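3-oxoacyl-(acyl-carrier protein) synthase II (Thermus thermophilus, PDB 1J3N) probably catalyses the condensation step of fatty acid elongation, joining an acyl group to malonyl-acyl-carrier protein to give 3-oxoacyl-acyl-carrier protein, and works as a homodimer. Local coordinates at residues V46-V54 and G226-G234; T104-Q115 and I127-A137. All coordinates share one frame; numbering follows the deposited sequence.

Contact 1 (V46-V54 and G226-G234)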
loop_
_atom_site.group_PDB
_atom_site.type_symbol
_atom_site.label_atom_id
_atom_site.label_comp_id
_atom_site.label_asym_id
_atom_site.label_seq_id
_atom_site.Cartn_x
_atom_site.Cartn_y
_atom_site.Cartn_z
ATOM N N VAL A 46 14.819 25.316 3.175
ATOM C CA VAL A 46 14.108 24.841 4.363
ATOM C C VAL A 46 15.173 24.138 5.185
ATOM O O VAL A 46 15.757 23.150 4.739
ATOM C CB VAL A 46 12.993 23.830 3.996
ATOM C CG1 VAL A 46 12.332 23.295 5.263
ATOM C CG2 VAL A 46 11.958 24.503 3.116
ATOM N N ARG A 47 15.425 24.634 6.387
ATOM C CA ARG A 47 16.475 24.056 7.213
ATOM C C ARG A 47 16.026 23.666 8.613
ATOM O O ARG A 47 16.833 23.648 9.552
ATOM C CB ARG A 47 17.643 25.051 7.275
ATOM C CG ARG A 47 18.085 25.513 5.885
ATOM C CD ARG A 47 19.255 26.487 5.931
ATOM N NE ARG A 47 18.881 27.811 6.431
ATOM C CZ ARG A 47 18.340 28.773 5.690
ATOM N NH1 ARG A 47 18.100 28.570 4.400
ATOM N NH2 ARG A 47 18.047 29.947 6.241
ATOM N N ILE A 48 14.740 23.346 8.740
ATOM C CA ILE A 48 14.143 22.955 10.016
ATOM C C ILE A 48 13.282 21.703 9.819
ATOM O O ILE A 48 12.775 21.456 8.726
ATOM C CB ILE A 48 13.223 24.065 10.581
ATOM C CG1 ILE A 48 12.090 24.353 9.590
ATOM C CG2 ILE A 48 14.040 25.312 10.885
ATOM C CD1 ILE A 48 11.023 25.317 10.108
ATOM N N ALA A 49 13.120 20.924 10.882
ATOM C CA ALA A 49 12.318 19.704 10.817
ATOM C C ALA A 49 12.038 19.201 12.227
ATOM O O ALA A 49 12.657 19.661 13.199
ATOM C CB ALA A 49 13.058 18.625 10.012
ATOM N N ALA A 50 11.105 18.258 12.331
ATOM C CA ALA A 50 10.747 17.673 13.620
ATOM C C ALA A 50 11.474 16.339 13.699
ATOM O O ALA A 50 10.952 15.313 13.272
ATOM C CB ALA A 50 9.228 17.470 13.709
ATOM N N GLU A 51 12.688 16.369 14.239
ATOM C CA GLU A 51 13.505 15.173 14.350
ATOM C C GLU A 51 13.242 14.354 15.606
ATOM O O GLU A 51 12.876 14.879 16.664
ATOM C CB GLU A 51 14.993 15.544 14.281
ATOM C CG GLU A 51 15.381 16.336 13.038
ATOM C CD GLU A 51 16.854 16.716 13.024
ATOM O OE1 GLU A 51 17.419 16.916 14.122
ATOM O OE2 GLU A 51 17.443 16.829 11.925
ATOM N N VAL A 52 13.419 13.044 15.461
ATOM C CA VAL A 52 13.238 12.114 16.556
ATOM C C VAL A 52 14.612 11.804 17.139
ATOM O O VAL A 52 15.595 11.712 16.408
ATOM C CB VAL A 52 12.603 10.784 16.070
ATOM C CG1 VAL A 52 12.817 9.702 17.106
ATOM C CG2 VAL A 52 11.106 10.974 15.805
ATOM N N ASP A 53 14.668 11.651 18.455
ATOM C CA ASP A 53 15.907 11.316 19.143
ATOM C C ASP A 53 15.688 9.976 19.825
ATOM O O ASP A 53 14.993 9.897 20.833
ATOM C CB ASP A 53 16.259 12.374 20.197
ATOM C CG ASP A 53 16.721 13.679 19.581
ATOM O OD1 ASP A 53 17.523 13.629 18.626
ATOM O OD2 ASP A 53 16.293 14.749 20.064
ATOM N N VAL A 54 16.266 8.920 19.268
ATOM C CA VAL A 54 16.108 7.597 19.843
ATOM C C VAL A 54 17.322 6.733 19.526
ATOM O O VAL A 54 17.935 6.868 18.462
ATOM C CB VAL A 54 14.835 6.895 19.298
ATOM C CG1 VAL A 54 15.019 6.534 17.835
ATOM C CG2 VAL A 54 14.528 5.654 20.119
ATOM N N GLY A 226 2.945 26.781 4.858
ATOM C CA GLY A 226 3.455 25.480 4.462
ATOM C C GLY A 226 3.771 24.632 5.678
ATOM O O GLY A 226 3.930 25.161 6.781
ATOM N N PHE A 227 3.882 23.318 5.495
ATOM C CA PHE A 227 4.151 22.455 6.634
ATOM C C PHE A 227 5.624 22.211 6.942
ATOM O O PHE A 227 6.517 22.663 6.219
ATOM C CB PHE A 227 3.379 21.123 6.497
ATOM C CG PHE A 227 3.882 20.208 5.418
ATOM C CD1 PHE A 227 4.998 19.407 5.628
ATOM C CD2 PHE A 227 3.208 20.110 4.206
ATOM C CE1 PHE A 227 5.431 18.517 4.652
ATOM C CE2 PHE A 227 3.635 19.227 3.227
ATOM C CZ PHE A 227 4.751 18.428 3.453
ATOM N N VAL A 228 5.861 21.535 8.061
ATOM C CA VAL A 228 7.210 21.206 8.499
ATOM C C VAL A 228 7.277 19.692 8.438
ATOM O O VAL A 228 6.348 19.010 8.873
ATOM C CB VAL A 228 7.466 21.677 9.952
ATOM C CG1 VAL A 228 8.896 21.326 10.378
ATOM C CG2 VAL A 228 7.245 23.175 10.055
ATOM N N MET A 229 8.356 19.157 7.881
ATOM C CA MET A 229 8.459 17.708 7.790
ATOM C C MET A 229 8.911 17.135 9.117
ATOM O O MET A 229 9.849 17.636 9.732
ATOM C CB MET A 229 9.445 17.281 6.702
ATOM C CG MET A 229 9.353 15.782 6.392
ATOM S SD MET A 229 10.775 15.139 5.488
ATOM C CE MET A 229 10.301 15.501 3.794
ATOM N N GLY A 230 8.225 16.082 9.547
ATOM C CA GLY A 230 8.559 15.421 10.791
ATOM C C GLY A 230 8.880 13.980 10.461
ATOM O O GLY A 230 8.757 13.559 9.316
ATOM N N GLU A 231 9.314 13.221 11.451
ATOM C CA GLU A 231 9.638 11.826 11.225
ATOM C C GLU A 231 9.135 11.070 12.436
ATOM O O GLU A 231 8.805 11.672 13.464
ATOM C CB GLU A 231 11.152 11.632 11.085
ATOM C CG GLU A 231 11.907 11.685 12.399
ATOM C CD GLU A 231 13.408 11.584 12.218
ATOM O OE1 GLU A 231 13.847 10.915 11.256
ATOM O OE2 GLU A 231 14.150 12.159 13.046
ATOM N N GLY A 232 9.073 9.755 12.314
ATOM C CA GLY A 232 8.618 8.948 13.424
ATOM C C GLY A 232 7.740 7.805 12.972
ATOM O O GLY A 232 7.692 7.462 11.785
ATOM N N ALA A 233 7.032 7.215 13.924
ATOM C CA ALA A 233 6.156 6.098 13.618
ATOM C C ALA A 233 5.088 5.934 14.679
ATOM O O ALA A 233 5.275 6.291 15.842
ATOM C CB ALA A 233 6.966 4.809 13.509
ATOM N N GLY A 234 3.962 5.378 14.259
ATOM C CA GLY A 234 2.877 5.140 15.181
ATOM C C GLY A 234 2.354 3.756 14.881
ATOM O O GLY A 234 1.938 3.485 13.751
HETATM O O HOH W 1 10.560 21.181 7.024
#

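Contact 2 (T104-Q115 and I127-A137)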
loop_
_atom_site.group_PDB
_atom_site.type_symbol
_atom_site.label_atom_id
_atom_site.label_comp_id
_atom_site.label_asym_id
_atom_site.label_seq_id
_atom_site.Cartn_x
_atom_site.Cartn_y
_atom_site.Cartn_z
ATOM N N THR A 104 3.744 3.237 4.899
ATOM C CA THR A 104 4.742 4.295 4.810
ATOM C C THR A 104 4.418 5.058 3.530
ATOM O O THR A 104 3.760 4.527 2.647
ATOM C CB THR A 104 6.169 3.709 4.727
ATOM O OG1 THR A 104 7.123 4.771 4.679
ATOM C CG2 THR A 104 6.314 2.838 3.487
ATOM N N GLY A 105 4.856 6.305 3.429
ATOM C CA GLY A 105 4.570 7.065 2.227
ATOM C C GLY A 105 5.675 6.986 1.187
ATOM O O GLY A 105 5.402 6.908 -0.019
ATOM N N ILE A 106 6.922 6.985 1.658
ATOM C CA ILE A 106 8.099 6.965 0.790
ATOM C C ILE A 106 8.981 5.718 0.930
ATOM O O ILE A 106 9.617 5.290 -0.034
ATOM C CB ILE A 106 8.968 8.221 1.071
ATOM C CG1 ILE A 106 8.195 9.480 0.674
ATOM C CG2 ILE A 106 10.295 8.140 0.330
ATOM C CD1 ILE A 106 8.998 10.757 0.821
ATOM N N GLY A 107 9.046 5.151 2.132
ATOM C CA GLY A 107 9.868 3.971 2.336
ATOM C C GLY A 107 11.313 4.315 2.657
ATOM O O GLY A 107 11.575 5.295 3.346
ATOM N N GLY A 108 12.250 3.528 2.136
ATOM C CA GLY A 108 13.661 3.750 2.419
ATOM C C GLY A 108 14.351 4.916 1.736
ATOM O O GLY A 108 15.229 4.721 0.895
ATOM N N MET A 109 13.977 6.127 2.122
ATOM C CA MET A 109 14.548 7.343 1.554
ATOM C C MET A 109 16.084 7.421 1.672
ATOM O O MET A 109 16.763 7.757 0.703
ATOM C CB MET A 109 13.909 8.561 2.226
ATOM C CG MET A 109 14.125 9.885 1.501
ATOM S SD MET A 109 13.423 9.916 -0.166
ATOM C CE MET A 109 14.854 10.477 -1.085
ATOM N N GLU A 110 16.634 7.122 2.847
ATOM C CA GLU A 110 18.087 7.176 3.014
ATOM C C GLU A 110 18.772 6.140 2.130
ATOM O O GLU A 110 19.812 6.412 1.524
ATOM C CB GLU A 110 18.493 6.935 4.472
ATOM C CG GLU A 110 18.015 7.983 5.467
ATOM C CD GLU A 110 18.701 7.855 6.826
ATOM O OE1 GLU A 110 19.045 6.724 7.243
ATOM O OE2 GLU A 110 18.890 8.892 7.484
ATOM N N THR A 111 18.177 4.952 2.053
ATOM C CA THR A 111 18.722 3.872 1.241
ATOM C C THR A 111 18.718 4.262 -0.230
ATOM O O THR A 111 19.656 3.957 -0.972
ATOM C CB THR A 111 17.910 2.564 1.439
ATOM O OG1 THR A 111 18.070 2.106 2.786
ATOM C CG2 THR A 111 18.391 1.478 0.478
ATOM N N TRP A 112 17.662 4.949 -0.653
ATOM C CA TRP A 112 17.564 5.385 -2.036
ATOM C C TRP A 112 18.722 6.316 -2.392
ATOM O O TRP A 112 19.299 6.210 -3.474
ATOM C CB TRP A 112 16.232 6.104 -2.283
ATOM C CG TRP A 112 15.129 5.212 -2.803
ATOM C CD1 TRP A 112 13.995 4.827 -2.141
ATOM C CD2 TRP A 112 15.029 4.660 -4.124
ATOM N NE1 TRP A 112 13.191 4.074 -2.973
ATOM C CE2 TRP A 112 13.804 3.956 -4.194
ATOM C CE3 TRP A 112 15.858 4.691 -5.252
ATOM C CZ2 TRP A 112 13.382 3.293 -5.357
ATOM C CZ3 TRP A 112 15.440 4.030 -6.412
ATOM C CH2 TRP A 112 14.212 3.341 -6.451
ATOM N N GLU A 113 19.064 7.228 -1.485
ATOM C CA GLU A 113 20.161 8.165 -1.742
ATOM C C GLU A 113 21.512 7.465 -1.723
ATOM O O GLU A 113 22.363 7.727 -2.571
ATOM C CB GLU A 113 20.166 9.291 -0.705
ATOM C CG GLU A 113 18.927 10.179 -0.748
ATOM C CD GLU A 113 19.070 11.422 0.110
ATOM O OE1 GLU A 113 18.093 12.194 0.210
ATOM O OE2 GLU A 113 20.162 11.629 0.680
ATOM N N ALA A 114 21.701 6.572 -0.758
ATOM C CA ALA A 114 22.959 5.843 -0.627
ATOM C C ALA A 114 23.236 4.938 -1.828
ATOM O O ALA A 114 24.314 4.992 -2.413
ATOM C CB ALA A 114 22.954 5.020 0.660
ATOM N N GLN A 115 22.258 4.121 -2.203
ATOM C CA GLN A 115 22.431 3.208 -3.323
ATOM C C GLN A 115 22.412 3.886 -4.692
ATOM O O GLN A 115 23.138 3.475 -5.597
ATOM C CB GLN A 115 21.381 2.092 -3.254
ATOM C CG GLN A 115 21.571 1.174 -2.052
ATOM C CD GLN A 115 22.963 0.559 -2.004
ATOM O OE1 GLN A 115 23.435 -0.012 -2.988
ATOM N NE2 GLN A 115 23.622 0.664 -0.849
ATOM N N ILE A 127 25.542 -2.260 -6.803
ATOM C CA ILE A 127 24.422 -1.940 -5.924
ATOM C C ILE A 127 24.375 -3.051 -4.886
ATOM O O ILE A 127 24.641 -4.207 -5.200
ATOM C CB ILE A 127 23.081 -1.911 -6.696
ATOM C CG1 ILE A 127 23.112 -0.799 -7.748
ATOM C CG2 ILE A 127 21.915 -1.716 -5.715
ATOM C CD1 ILE A 127 21.872 -0.735 -8.623
ATOM N N SER A 128 24.053 -2.701 -3.651
ATOM C CA SER A 128 23.976 -3.678 -2.576
ATOM C C SER A 128 22.854 -4.679 -2.808
ATOM O O SER A 128 21.797 -4.317 -3.305
ATOM C CB SER A 128 23.728 -2.967 -1.248
ATOM O OG SER A 128 23.420 -3.890 -0.225
ATOM N N PRO A 129 23.081 -5.959 -2.467
ATOM C CA PRO A 129 22.022 -6.958 -2.661
ATOM C C PRO A 129 20.926 -6.773 -1.613
ATOM O O PRO A 129 19.927 -7.496 -1.601
ATOM C CB PRO A 129 22.760 -8.289 -2.518
ATOM C CG PRO A 129 23.880 -7.963 -1.588
ATOM C CD PRO A 129 24.351 -6.604 -2.089
ATOM N N PHE A 130 21.119 -5.793 -0.736
ATOM C CA PHE A 130 20.133 -5.494 0.291
ATOM C C PHE A 130 19.367 -4.217 -0.063
ATOM O O PHE A 130 18.534 -3.750 0.715
ATOM C CB PHE A 130 20.814 -5.333 1.654
ATOM C CG PHE A 130 21.469 -6.589 2.152
ATOM C CD1 PHE A 130 20.700 -7.652 2.620
ATOM C CD2 PHE A 130 22.853 -6.722 2.123
ATOM C CE1 PHE A 130 21.303 -8.836 3.052
ATOM C CE2 PHE A 130 23.466 -7.897 2.551
ATOM C CZ PHE A 130 22.686 -8.959 3.018
ATOM N N PHE A 131 19.649 -3.648 -1.229
ATOM C CA PHE A 131 18.957 -2.426 -1.633
ATOM C C PHE A 131 17.443 -2.633 -1.659
ATOM O O PHE A 131 16.709 -1.948 -0.954
ATOM C CB PHE A 131 19.437 -1.954 -3.008
ATOM C CG PHE A 131 18.603 -0.844 -3.591
ATOM C CD1 PHE A 131 18.337 0.308 -2.852
ATOM C CD2 PHE A 131 18.059 -0.960 -4.863
ATOM C CE1 PHE A 131 17.538 1.323 -3.373
ATOM C CE2 PHE A 131 17.257 0.059 -5.393
ATOM C CZ PHE A 131 16.999 1.198 -4.644
ATOM N N ILE A 132 16.980 -3.587 -2.462
ATOM C CA ILE A 132 15.542 -3.850 -2.564
ATOM C C ILE A 132 14.885 -4.129 -1.206
ATOM O O ILE A 132 13.917 -3.465 -0.835
ATOM C CB ILE A 132 15.249 -5.034 -3.534
ATOM C CG1 ILE A 132 15.714 -4.678 -4.949
ATOM C CG2 ILE A 132 13.752 -5.361 -3.537
ATOM C CD1 ILE A 132 15.126 -3.382 -5.473
ATOM N N PRO A 133 15.404 -5.112 -0.448
ATOM C CA PRO A 133 14.850 -5.461 0.867
ATOM C C PRO A 133 14.850 -4.309 1.875
ATOM O O PRO A 133 14.017 -4.268 2.777
ATOM C CB PRO A 133 15.752 -6.604 1.335
ATOM C CG PRO A 133 16.215 -7.227 0.067
ATOM C CD PRO A 133 16.497 -6.035 -0.813
ATOM N N MET A 134 15.793 -3.383 1.742
ATOM C CA MET A 134 15.862 -2.267 2.676
ATOM C C MET A 134 14.985 -1.081 2.282
ATOM O O MET A 134 14.503 -0.351 3.143
ATOM C CB MET A 134 17.315 -1.777 2.825
ATOM C CG MET A 134 18.256 -2.733 3.559
ATOM S SD MET A 134 19.935 -2.042 3.683
ATOM C CE MET A 134 19.653 -0.621 4.758
ATOM N N MET A 135 14.756 -0.894 0.985
ATOM C CA MET A 135 13.972 0.256 0.546
ATOM C C MET A 135 12.467 0.103 0.295
ATOM O O MET A 135 11.721 1.070 0.483
ATOM C CB MET A 135 14.635 0.881 -0.693
ATOM C CG MET A 135 14.341 0.183 -2.016
ATOM S SD MET A 135 12.779 0.726 -2.752
ATOM C CE MET A 135 12.814 -0.229 -4.307
ATOM N N ILE A 136 12.005 -1.078 -0.111
ATOM C CA ILE A 136 10.580 -1.238 -0.404
ATOM C C ILE A 136 9.634 -1.106 0.793
ATOM O O ILE A 136 9.924 -1.564 1.895
ATOM C CB ILE A 136 10.302 -2.557 -1.178
ATOM C CG1 ILE A 136 10.749 -3.775 -0.378
ATOM C CG2 ILE A 136 11.055 -2.534 -2.510
ATOM C CD1 ILE A 136 10.452 -5.088 -1.088
ATOM N N ALA A 137 8.494 -0.468 0.544
ATOM C CA ALA A 137 7.480 -0.175 1.562
ATOM C C ALA A 137 6.974 -1.301 2.444
ATOM O O ALA A 137 6.723 -1.087 3.626
ATOM C CB ALA A 137 6.274 0.527 0.901
HETATM O O HOH W 2 10.868 3.106 -1.426
#

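Contact 1 (V46-V54 and G226-G234)
Glu-231 reaches across to the backbone of Val-52 with its whole side chain. From CB, CG takes the position between the backbone N and the carbonyl carbon (chi1 76°), which brings the otherwise extended chain to the segment 46-54. There Glu-231 CG packs 3.6 Å from Val-52 CG2, and CD lies beside Val-52 N. At the tip, Glu-231 OE2 takes the N-H of Val-52 on its anti lone pair, an almost straight bond of 2.7 Å from Val-52 N, and also forms a salt bridge with Arg-38; OE1 has a weak bond to Tyr-74 OH. The two segments run parallel, 14° apart, and meet in a single beta bridge of Ala-50 with Gly-230, where the chain running into strand 232-240 of the thiolase-type core passes the short strand 48-50. Ala-50 N donates to Met-229 O at 3.0 Å, while the return bond from Glu-231 N to Ala-50 O is weak. An alanine in place of Glu-231 would probably leave the buried Val-52 N-H without its acceptor and Arg-38 without this carboxylate. Next to the bridge, a water accepts from Met-229 N and donates to Ile-48 O, and Val-228 CG1 lies 3.8 Å from Ala-49 CA.

Contact 2 (T104-Q115 and I127-A137)
Gly-108, just before helix 109-122, and Gln-115, at the far end of the segment 104-115, each make a hydrogen bond to the segment 127-137. Gly-108, the N-cap of the helix, donates its N to Met-135 O over 3.0 Å at a nearly straight 170°. A water gives that same carbonyl a second donor, gives another to Ile-106 O, and accepts from Trp-112 NE1 in the plane of the indole, so one water settles three polar atoms. A CB on Gly-108 would run into Met-135 CA, so the close approach of the two backbones depends on the missing side chain. At the far end Gln-115 OE1 receives Ser-128 N at 2.8 Å; the bond is straight at the hydrogen, but the donor stands above the carbonyl plane. The bend at chi2 (-56°) swings the amide toward Ser-128, whose own OG accepts from Phe-130 N and so caps the turn into helix 131-135. Thr-111 OG1 finds its partner in Asp-69, while Thr-111 CG2 meets the edge of the Phe-131 ring, 3.5 Å from Phe-131 CD1.

Between these two bonds the short helical segments run roughly antiparallel, their axes 9.2 Å apart at closest approach. Phe-131 sets its edge against a face of Trp-112 in a T-shaped pair, planes at 83°, Phe-131 CZ lying over the rim of the six-membered ring near CE3 and CZ3. Met-135 SD lies obliquely by the five-membered ring, 3.4 Å from Trp-112 NE1, a Met-aromatic contact. With Met-135 O and the indole N-H both paired, Phe-131 and Met-135 over one face of the indole and Trp-112 of the second subunit stacked on the same ring system, the chemistry is consistent with a Trp-112 held in a set orientation where the two subunits meet.

Overall arrangement
Both contacts belong to the N-terminal part of the beta-ketoacyl synthase fold, and their centres lie about 19 Å apart, with nearest atoms about 6 Å from each other and no touch. Along the chain, the two segments of contact 2 both fall in the long interval between 46-54 and 226-234. The large sheet relates them: strand 98-103 leads into the segment 104-115, strand 182-189 pairs parallel with strand 98-103, and strand 232-240, whose first residues belong to contact 1, runs antiparallel to 182-189. The centre of contact 1 is about 12 Å from the centre of the chain, that of contact 2 about 21 Å. Contact 1 thus lies in the interior of the subunit and contact 2 at its dimer-facing side.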